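Local coordinates for protein mandelate racemase/muconate lactonizing enzyme (Polaromonas sp., PDB 2OG9) that probably acts as an isomerase of the mandelate racemase/muconate lactonizing enzyme group in the enolase superfamily, consistent with mandelate racemase activity, at residues 76-87 and 114-122. Residues are numbered along the deposited sequence; the frame is centred on the assembly and turned at random.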
ATOM      1  N   GLN A  76      39.556  12.608  -6.442  1.00 18.79           N
ATOM      2  CA  GLN A  76      38.777  13.821  -6.655  1.00 19.41           C
ATOM      3  C   GLN A  76      39.555  14.820  -7.495  1.00 18.59           C
ATOM      4  O   GLN A  76      39.015  15.418  -8.423  1.00 17.35           O
ATOM      5  CB  GLN A  76      38.411  14.486  -5.323  1.00 18.73           C
ATOM      6  CG  GLN A  76      37.401  13.737  -4.465  1.00 24.12           C
ATOM      7  CD  GLN A  76      36.954  14.567  -3.267  1.00 24.98           C
ATOM      8  OE1 GLN A  76      37.531  15.617  -2.985  1.00 26.56           O
ATOM      9  NE2 GLN A  76      35.931  14.101  -2.561  1.00 23.80           N
ATOM     10  N   PHE A  77      40.828  15.010  -7.166  1.00 19.44           N
ATOM     11  CA  PHE A  77      41.649  15.957  -7.905  1.00 18.48           C
ATOM     12  C   PHE A  77      41.798  15.548  -9.359  1.00 17.42           C
ATOM     13  O   PHE A  77      41.601  16.358 -10.258  1.00 16.69           O
ATOM     14  CB  PHE A  77      43.047  16.079  -7.290  1.00 21.40           C
ATOM     15  CG  PHE A  77      43.973  16.962  -8.090  1.00 23.43           C
ATOM     16  CD1 PHE A  77      43.870  18.348  -8.017  1.00 22.81           C
ATOM     17  CD2 PHE A  77      44.903  16.404  -8.970  1.00 23.22           C
ATOM     18  CE1 PHE A  77      44.672  19.169  -8.807  1.00 24.01           C
ATOM     19  CE2 PHE A  77      45.712  17.220  -9.767  1.00 24.73           C
ATOM     20  CZ  PHE A  77      45.595  18.604  -9.685  1.00 23.88           C
ATOM     21  N   ALA A  78      42.158  14.286  -9.578  1.00 18.32           N
ATOM     22  CA  ALA A  78      42.356  13.760 -10.921  1.00 19.05           C
ATOM     23  C   ALA A  78      41.124  13.969 -11.786  1.00 20.15           C
ATOM     24  O   ALA A  78      41.235  14.378 -12.938  1.00 19.30           O
ATOM     25  CB  ALA A  78      42.708  12.277 -10.858  1.00 19.24           C
ATOM     26  N   HIS A  79      39.946  13.692 -11.234  1.00 20.08           N
ATOM     27  CA  HIS A  79      38.718  13.869 -12.004  1.00 20.32           C
ATOM     28  C   HIS A  79      38.442  15.354 -12.245  1.00 20.12           C
ATOM     29  O   HIS A  79      38.084  15.758 -13.356  1.00 20.64           O
ATOM     30  CB  HIS A  79      37.526  13.229 -11.285  1.00 17.72           C
ATOM     31  CG  HIS A  79      36.337  13.033 -12.174  1.00 18.20           C
ATOM     32  ND1 HIS A  79      36.320  12.109 -13.196  1.00 18.41           N
ATOM     33  CD2 HIS A  79      35.144  13.671 -12.222  1.00 17.37           C
ATOM     34  CE1 HIS A  79      35.167  12.185 -13.838  1.00 19.21           C
ATOM     35  NE2 HIS A  79      34.434  13.126 -13.267  1.00 17.35           N
ATOM     36  N   ALA A  80      38.613  16.166 -11.205  1.00 19.66           N
ATOM     37  CA  ALA A  80      38.392  17.603 -11.321  1.00 19.06           C
ATOM     38  C   ALA A  80      39.263  18.171 -12.443  1.00 19.05           C
ATOM     39  O   ALA A  80      38.810  18.988 -13.242  1.00 19.09           O
ATOM     40  CB  ALA A  80      38.725  18.297  -9.998  1.00 19.69           C
ATOM     41  N   ARG A  81      40.516  17.727 -12.499  1.00 20.60           N
ATOM     42  CA  ARG A  81      41.449  18.195 -13.523  1.00 21.21           C
ATOM     43  C   ARG A  81      40.990  17.790 -14.913  1.00 21.06           C
ATOM     44  O   ARG A  81      41.082  18.567 -15.860  1.00 19.94           O
ATOM     45  CB  ARG A  81      42.850  17.629 -13.253  1.00 24.09           C
ATOM     46  CG  ARG A  81      43.914  18.023 -14.276  1.00 26.84           C
ATOM     47  CD  ARG A  81      45.287  17.512 -13.845  1.00 28.13           C
ATOM     48  NE  ARG A  81      45.293  16.063 -13.683  1.00 31.30           N
ATOM     49  CZ  ARG A  81      46.258  15.374 -13.079  1.00 34.09           C
ATOM     50  NH1 ARG A  81      47.312  15.999 -12.572  1.00 33.75           N
ATOM     51  NH2 ARG A  81      46.163  14.052 -12.971  1.00 37.00           N
ATOM     52  N   GLU A  82      40.482  16.570 -15.037  1.00 21.42           N
ATOM     53  CA  GLU A  82      40.031  16.089 -16.335  1.00 21.99           C
ATOM     54  C   GLU A  82      38.781  16.783 -16.865  1.00 21.47           C
ATOM     55  O   GLU A  82      38.659  16.989 -18.068  1.00 20.63           O
ATOM     56  CB  GLU A  82      39.802  14.577 -16.281  1.00 23.29           C
ATOM     57  CG  GLU A  82      39.348  13.980 -17.600  1.00 22.29           C
ATOM     58  CD  GLU A  82      39.249  12.467 -17.547  1.00 22.97           C
ATOM     59  OE1 GLU A  82      38.876  11.934 -16.483  1.00 20.73           O
ATOM     60  OE2 GLU A  82      39.533  11.810 -18.573  1.00 22.86           O
ATOM     61  N   ILE A  83      37.858  17.162 -15.985  1.00 20.98           N
ATOM     62  CA  ILE A  83      36.634  17.809 -16.452  1.00 21.30           C
ATOM     63  C   ILE A  83      36.651  19.336 -16.415  1.00 21.45           C
ATOM     64  O   ILE A  83      35.806  19.977 -17.037  1.00 22.51           O
ATOM     65  CB  ILE A  83      35.389  17.295 -15.671  1.00 22.15           C
ATOM     66  CG1 ILE A  83      35.432  17.755 -14.212  1.00 24.15           C
ATOM     67  CG2 ILE A  83      35.345  15.767 -15.724  1.00 21.37           C
ATOM     68  CD1 ILE A  83      34.218  17.294 -13.398  1.00 22.21           C
ATOM     69  N   ALA A  84      37.615  19.919 -15.711  1.00 20.43           N
ATOM     70  CA  ALA A  84      37.706  21.375 -15.609  1.00 22.11           C
ATOM     71  C   ALA A  84      37.540  22.121 -16.936  1.00 21.85           C
ATOM     72  O   ALA A  84      36.810  23.108 -17.001  1.00 21.10           O
ATOM     73  CB  ALA A  84      39.026  21.771 -14.950  1.00 23.84           C
ATOM     74  N   PRO A  85      38.210  21.662 -18.010  1.00 22.79           N
ATOM     75  CA  PRO A  85      38.087  22.344 -19.307  1.00 24.46           C
ATOM     76  C   PRO A  85      36.651  22.536 -19.789  1.00 24.97           C
ATOM     77  O   PRO A  85      36.366  23.451 -20.560  1.00 24.52           O
ATOM     78  CB  PRO A  85      38.891  21.446 -20.250  1.00 22.78           C
ATOM     79  CG  PRO A  85      39.954  20.880 -19.345  1.00 24.06           C
ATOM     80  CD  PRO A  85      39.161  20.537 -18.099  1.00 21.29           C
ATOM     81  N   ALA A  86      35.743  21.673 -19.340  1.00 25.52           N
ATOM     82  CA  ALA A  86      34.346  21.771 -19.758  1.00 24.05           C
ATOM     83  C   ALA A  86      33.663  23.039 -19.254  1.00 24.83           C
ATOM     84  O   ALA A  86      32.586  23.398 -19.726  1.00 23.72           O
ATOM     85  CB  ALA A  86      33.568  20.537 -19.285  1.00 25.85           C
ATOM     86  N   LEU A  87      34.285  23.715 -18.292  1.00 23.18           N
ATOM     87  CA  LEU A  87      33.706  24.937 -17.741  1.00 22.06           C
ATOM     88  C   LEU A  87      34.078  26.189 -18.530  1.00 21.75           C
ATOM     89  O   LEU A  87      33.351  27.176 -18.510  1.00 19.36           O
ATOM     90  CB  LEU A  87      34.141  25.124 -16.280  1.00 22.80           C
ATOM     91  CG  LEU A  87      33.492  24.246 -15.209  1.00 21.70           C
ATOM     92  CD1 LEU A  87      34.157  24.503 -13.857  1.00 23.51           C
ATOM     93  CD2 LEU A  87      31.994  24.554 -15.133  1.00 23.81           C
ATOM     94  N   LEU A 114      33.130  10.062  -5.871  1.00 18.56           N
ATOM     95  CA  LEU A 114      34.245  10.940  -6.213  1.00 18.51           C
ATOM     96  C   LEU A 114      34.021  11.921  -7.360  1.00 18.68           C
ATOM     97  O   LEU A 114      34.446  13.074  -7.270  1.00 17.78           O
ATOM     98  CB  LEU A 114      35.502  10.114  -6.512  1.00 18.13           C
ATOM     99  CG  LEU A 114      36.073   9.237  -5.394  1.00 19.92           C
ATOM    100  CD1 LEU A 114      37.323   8.521  -5.897  1.00 20.18           C
ATOM    101  CD2 LEU A 114      36.411  10.092  -4.176  1.00 21.06           C
ATOM    102  N   SER A 115      33.371  11.487  -8.437  1.00 16.30           N
ATOM    103  CA  SER A 115      33.172  12.386  -9.569  1.00 15.81           C
ATOM    104  C   SER A 115      32.258  13.567  -9.245  1.00 16.35           C
ATOM    105  O   SER A 115      32.568  14.705  -9.598  1.00 16.29           O
ATOM    106  CB  SER A 115      32.628  11.619 -10.777  1.00 16.98           C
ATOM    107  OG  SER A 115      31.379  11.028 -10.485  1.00 18.12           O
ATOM    108  N   THR A 116      31.144  13.315  -8.564  1.00 14.48           N
ATOM    109  CA  THR A 116      30.242  14.407  -8.237  1.00 16.07           C
ATOM    110  C   THR A 116      30.793  15.275  -7.105  1.00 14.85           C
ATOM    111  O   THR A 116      30.433  16.441  -6.986  1.00 15.20           O
ATOM    112  CB  THR A 116      28.821  13.888  -7.891  1.00 17.05           C
ATOM    113  OG1 THR A 116      28.915  12.787  -6.990  1.00 20.71           O
ATOM    114  CG2 THR A 116      28.095  13.445  -9.156  1.00 20.67           C
ATOM    115  N   GLN A 117      31.666  14.713  -6.274  1.00 15.98           N
ATOM    116  CA  GLN A 117      32.268  15.500  -5.196  1.00 17.03           C
ATOM    117  C   GLN A 117      33.244  16.477  -5.852  1.00 18.29           C
ATOM    118  O   GLN A 117      33.389  17.617  -5.418  1.00 16.53           O
ATOM    119  CB  GLN A 117      32.980  14.581  -4.196  1.00 18.26           C
ATOM    120  CG  GLN A 117      32.007  13.603  -3.541  1.00 15.96           C
ATOM    121  CD  GLN A 117      32.652  12.649  -2.552  1.00 18.57           C
ATOM    122  OE1 GLN A 117      33.859  12.384  -2.607  1.00 15.88           O
ATOM    123  NE2 GLN A 117      31.833  12.098  -1.652  1.00 17.52           N
ATOM    124  N   ALA A 118      33.902  16.031  -6.915  1.00 18.13           N
ATOM    125  CA  ALA A 118      34.820  16.901  -7.642  1.00 19.74           C
ATOM    126  C   ALA A 118      33.969  18.024  -8.246  1.00 18.89           C
ATOM    127  O   ALA A 118      34.316  19.209  -8.170  1.00 18.65           O
ATOM    128  CB  ALA A 118      35.527  16.109  -8.741  1.00 17.69           C
ATOM    129  N   ILE A 119      32.844  17.644  -8.838  1.00 17.85           N
ATOM    130  CA  ILE A 119      31.931  18.613  -9.434  1.00 17.86           C
ATOM    131  C   ILE A 119      31.482  19.622  -8.369  1.00 17.43           C
ATOM    132  O   ILE A 119      31.364  20.818  -8.638  1.00 17.33           O
ATOM    133  CB  ILE A 119      30.694  17.893 -10.045  1.00 16.33           C
ATOM    134  CG1 ILE A 119      31.119  17.099 -11.286  1.00 16.26           C
ATOM    135  CG2 ILE A 119      29.609  18.900 -10.401  1.00 15.86           C
ATOM    136  CD1 ILE A 119      29.989  16.264 -11.913  1.00 15.32           C
ATOM    137  N   GLY A 120      31.247  19.125  -7.159  1.00 15.93           N
ATOM    138  CA  GLY A 120      30.813  19.974  -6.061  1.00 17.29           C
ATOM    139  C   GLY A 120      31.757  21.117  -5.727  1.00 16.94           C
ATOM    140  O   GLY A 120      31.307  22.177  -5.305  1.00 15.43           O
ATOM    141  N   ALA A 121      33.059  20.913  -5.899  1.00 16.69           N
ATOM    142  CA  ALA A 121      34.015  21.979  -5.607  1.00 16.85           C
ATOM    143  C   ALA A 121      33.745  23.146  -6.550  1.00 17.11           C
ATOM    144  O   ALA A 121      33.780  24.314  -6.136  1.00 15.94           O
ATOM    145  CB  ALA A 121      35.445  21.480  -5.784  1.00 17.78           C
ATOM    146  N   PHE A 122      33.468  22.823  -7.815  1.00 15.41           N
ATOM    147  CA  PHE A 122      33.179  23.837  -8.824  1.00 15.41           C
ATOM    148  C   PHE A 122      31.818  24.461  -8.531  1.00 15.43           C
ATOM    149  O   PHE A 122      31.646  25.674  -8.621  1.00 13.53           O
ATOM    150  CB  PHE A 122      33.146  23.216 -10.234  1.00 16.50           C
ATOM    151  CG  PHE A 122      34.460  22.621 -10.679  1.00 17.11           C
ATOM    152  CD1 PHE A 122      35.597  23.414 -10.790  1.00 16.69           C
ATOM    153  CD2 PHE A 122      34.558  21.264 -10.979  1.00 17.85           C
ATOM    154  CE1 PHE A 122      36.819  22.860 -11.194  1.00 19.03           C
ATOM    155  CE2 PHE A 122      35.775  20.700 -11.385  1.00 18.89           C
ATOM    156  CZ  PHE A 122      36.907  21.502 -11.491  1.00 18.77           C
TER
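Q76 and Q117 join their side-chain amides in the one hydrogen bond between helices 76-83 and 114-122, from Q76 NE2 to Q117 OE1 over 2.7 Å. The bond is bent at the hydrogen (139°); Q117 OE1 lies close to the amide plane of Q76, whereas Q76 NE2 stands well above the carbonyl plane of Q117, the two amides being nearly perpendicular. With its CG anti to the carbonyl carbon (chi1 -69°) and the chain extended beyond it, Q76 reaches across L114, Q76 CG meeting L114 CD2 at 3.8 Å. Next to this polar end, A118 lets the backbones approach, its CB resting 3.6 Å from Q76 O. H79 lays its ring against the other helix, S115 CB sitting over one face in a CH-pi contact, 3.8 Å from the centroid, and A118 CB at the edge. Farther along, F122 points its CZ at A80, 3.6 Å from the carbonyl O at the ring edge, while L87 CD1 covers a face of the same ring, 4.0 Å from its centroid. I83 divides its contacts, sending CD1 to I119 CG1 and CG1 to F122 CE2.

Around this shell, Q76 is anchored twice more, NE2 to Y67 O and OE1 to S66 OG, which should fix the rotation of its amide; Q117 NE2 bonds R291 O of its own chain and S108 O of the second subunit. With an alanine here in place of Q76, Q117 OE1, Y67 O and S66 OG would probably lose their amide partner and a gap is likely to open beside L114. F122 also packs on V18, I20 and A52 of the antiparallel sheet. The axes of 76-83 and 114-122 approach to 8.4 Å and cross at -63°; both helices belong to the helical layer that covers that sheet in the alpha+beta N-terminal capping domain of the enolase superfamily.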